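Local coordinates for protein esterase (Thermotoga maritima, PDB 3DOH) that probably hydrolyses carboxylic ester bonds, as a thermostable esterase that joins an immunoglobulin-like domain to an alpha/beta-hydrolase domain, at residues A[141-146]-A[161-166]. Numbering follows the deposited sequence.
Sequences IDDFLA and RLFVPK. With SO4 (sulfate ion), chain G.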
loop_
_atom_site.group_PDB
_atom_site.type_symbol
_atom_site.label_atom_id
_atom_site.label_comp_id
_atom_site.label_asym_id
_atom_site.label_seq_id
_atom_site.Cartn_x
_atom_site.Cartn_y
_atom_site.Cartn_z
ATOM N N ILE A 141 28.257 3.000 28.037
ATOM C CA ILE A 141 28.207 4.118 28.972
ATOM C C ILE A 141 28.640 3.688 30.369
ATOM O O ILE A 141 29.083 4.509 31.172
ATOM C CB ILE A 141 26.794 4.726 29.048
ATOM C CG1 ILE A 141 26.537 5.630 27.840
ATOM C CG2 ILE A 141 26.616 5.499 30.345
ATOM C CD1 ILE A 141 25.190 6.317 27.867
ATOM N N ASP A 142 28.510 2.396 30.653
ATOM C CA ASP A 142 28.936 1.851 31.920
ATOM C C ASP A 142 30.431 1.512 31.986
ATOM O O ASP A 142 30.898 1.137 33.032
ATOM C CB ASP A 142 28.072 0.642 32.288
ATOM C CG ASP A 142 28.282 -0.542 31.331
ATOM O OD1 ASP A 142 29.121 -0.422 30.366
ATOM O OD2 ASP A 142 27.590 -1.583 31.555
ATOM N N ASP A 143 31.182 1.652 30.897
ATOM C CA ASP A 143 32.654 1.578 30.991
ATOM C C ASP A 143 33.366 2.882 31.298
ATOM O O ASP A 143 34.581 2.868 31.500
ATOM C CB ASP A 143 33.302 1.006 29.730
ATOM C CG ASP A 143 32.718 -0.310 29.329
ATOM O OD1 ASP A 143 32.731 -1.233 30.168
ATOM O OD2 ASP A 143 32.240 -0.425 28.171
ATOM N N PHE A 144 32.638 3.993 31.261
ATOM C CA PHE A 144 33.163 5.323 31.562
ATOM C C PHE A 144 32.905 5.534 33.023
ATOM O O PHE A 144 31.750 5.696 33.443
ATOM C CB PHE A 144 32.364 6.436 30.843
ATOM C CG PHE A 144 32.656 6.578 29.387
ATOM C CD1 PHE A 144 32.375 5.537 28.492
ATOM C CD2 PHE A 144 33.199 7.768 28.893
ATOM C CE1 PHE A 144 32.651 5.642 27.146
ATOM C CE2 PHE A 144 33.481 7.906 27.509
ATOM C CZ PHE A 144 33.190 6.830 26.633
ATOM N N LEU A 145 33.972 5.546 33.793
ATOM C CA LEU A 145 33.944 5.986 35.185
ATOM C C LEU A 145 33.412 7.400 35.321
ATOM O O LEU A 145 33.631 8.242 34.455
ATOM C CB LEU A 145 35.367 5.938 35.729
ATOM C CG LEU A 145 35.993 4.554 35.664
ATOM C CD1 LEU A 145 37.491 4.642 35.751
ATOM C CD2 LEU A 145 35.367 3.706 36.768
ATOM N N ALA A 146 32.699 7.648 36.410
ATOM C CA ALA A 146 32.186 8.984 36.719
ATOM C C ALA A 146 33.099 9.661 37.730
ATOM O O ALA A 146 33.564 9.030 38.669
ATOM C CB ALA A 146 30.765 8.905 37.246
ATOM N N ARG A 161 33.067 12.065 32.591
ATOM C CA ARG A 161 33.078 10.630 32.397
ATOM C C ARG A 161 34.351 10.365 31.649
ATOM O O ARG A 161 34.653 11.073 30.691
ATOM C CB ARG A 161 31.881 10.144 31.541
ATOM C CG ARG A 161 30.474 10.427 32.045
ATOM C CD ARG A 161 30.091 9.708 33.325
ATOM N NE ARG A 161 29.900 8.271 33.177
ATOM C CZ ARG A 161 28.790 7.592 33.495
ATOM N NH1 ARG A 161 27.709 8.188 34.000
ATOM N NH2 ARG A 161 28.772 6.280 33.299
ATOM N N LEU A 162 35.074 9.337 32.064
ATOM C CA LEU A 162 36.366 8.999 31.476
ATOM C C LEU A 162 36.436 7.518 31.161
ATOM O O LEU A 162 36.153 6.713 32.024
ATOM C CB LEU A 162 37.480 9.336 32.469
ATOM C CG LEU A 162 38.893 8.831 32.160
ATOM C CD1 LEU A 162 39.605 9.764 31.176
ATOM C CD2 LEU A 162 39.690 8.735 33.448
ATOM N N PHE A 163 36.820 7.166 29.941
ATOM C CA PHE A 163 37.037 5.749 29.546
ATOM C C PHE A 163 38.515 5.432 29.673
ATOM O O PHE A 163 39.351 6.119 29.130
ATOM C CB PHE A 163 36.573 5.500 28.089
ATOM C CG PHE A 163 36.808 4.076 27.550
ATOM C CD1 PHE A 163 35.808 3.079 27.672
ATOM C CD2 PHE A 163 37.971 3.767 26.829
ATOM C CE1 PHE A 163 35.972 1.773 27.098
ATOM C CE2 PHE A 163 38.170 2.466 26.270
ATOM C CZ PHE A 163 37.155 1.463 26.414
ATOM N N VAL A 164 38.834 4.378 30.385
ATOM C CA VAL A 164 40.207 3.928 30.498
ATOM C C VAL A 164 40.352 2.613 29.706
ATOM O O VAL A 164 39.571 1.708 29.900
ATOM C CB VAL A 164 40.543 3.740 32.020
ATOM C CG1 VAL A 164 41.900 3.043 32.251
ATOM C CG2 VAL A 164 40.474 5.103 32.754
ATOM N N PRO A 165 41.351 2.509 28.802
ATOM C CA PRO A 165 41.462 1.259 28.008
ATOM C C PRO A 165 41.697 0.016 28.892
ATOM O O PRO A 165 42.168 0.141 30.015
ATOM C CB PRO A 165 42.659 1.506 27.071
ATOM C CG PRO A 165 43.244 2.862 27.431
ATOM C CD PRO A 165 42.410 3.497 28.501
ATOM N N LYS A 166 41.346 -1.162 28.386
ATOM C CA LYS A 166 41.540 -2.393 29.127
ATOM C C LYS A 166 42.483 -3.361 28.435
ATOM O O LYS A 166 42.531 -3.424 27.199
ATOM C CB LYS A 166 40.203 -3.092 29.397
ATOM C CG LYS A 166 39.128 -2.949 28.279
ATOM C CD LYS A 166 38.359 -4.269 27.993
ATOM C CE LYS A 166 38.157 -5.119 29.261
ATOM N NZ LYS A 166 37.360 -6.413 29.030
HETATM S S SO4 G . 26.352 3.887 34.537
HETATM O O1 SO4 G . 25.923 5.282 34.449
HETATM O O2 SO4 G . 25.735 3.331 35.746
HETATM O O3 SO4 G . 27.816 3.783 34.607
HETATM O O4 SO4 G . 25.883 3.146 33.359
#
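Phe163 sets its CB over the centre of the Phe144 ring, a CH-pi contact in which CB stands 3.8 Å from the ring centroid. The contact lies at one end of the beta hairpin of strands 144-150 and 157-163, at the margin of the mixed sheet of the alpha/beta-hydrolase domain. With Phe163 CG anti to the backbone N (chi1 177°), the edge of its ring comes against Asp143 CB. The Phe163 and Phe144 rings are inclined obliquely, with their planes at 51°. Strand 157-163 continues the sheet to strand 215-219, whose Val216 touches both phenylalanines. Leu145 and Leu162 are an antiparallel hydrogen-bonded pair. Leu162 N gives a good bond to Leu145 O at 3.0 Å, while the return bond from Leu145 N to Leu162 O is weak.

The Arg161 chain bends at chi2 and chi3, and its guanidinium lies beside Phe144 O. Its NH2 donates to Phe144 O at 3.0 Å, in the carbonyl plane but tilted 25° out of the guanidinium plane. NE adds a weak bond to the same oxygen. Ala146 CB lies over one guanidinium face. Arg161 CB packs against Phe144 CD2 at 3.8 Å. Arg161 NH1 bonds to Asn190 O, next to helix 192-195. A sulfate, probably from the crystallisation liquor, sits at the guanidinium edge and takes weak bonds from NH1 and NH2. An alanine in place of Arg161 would probably leave Phe144 O without its two side-chain donors and Asn190 O without the bond from NH1. Arg161 NH2 also lies 2.8 Å from Ile141 O and 3.7 Å from Ile141 CG2.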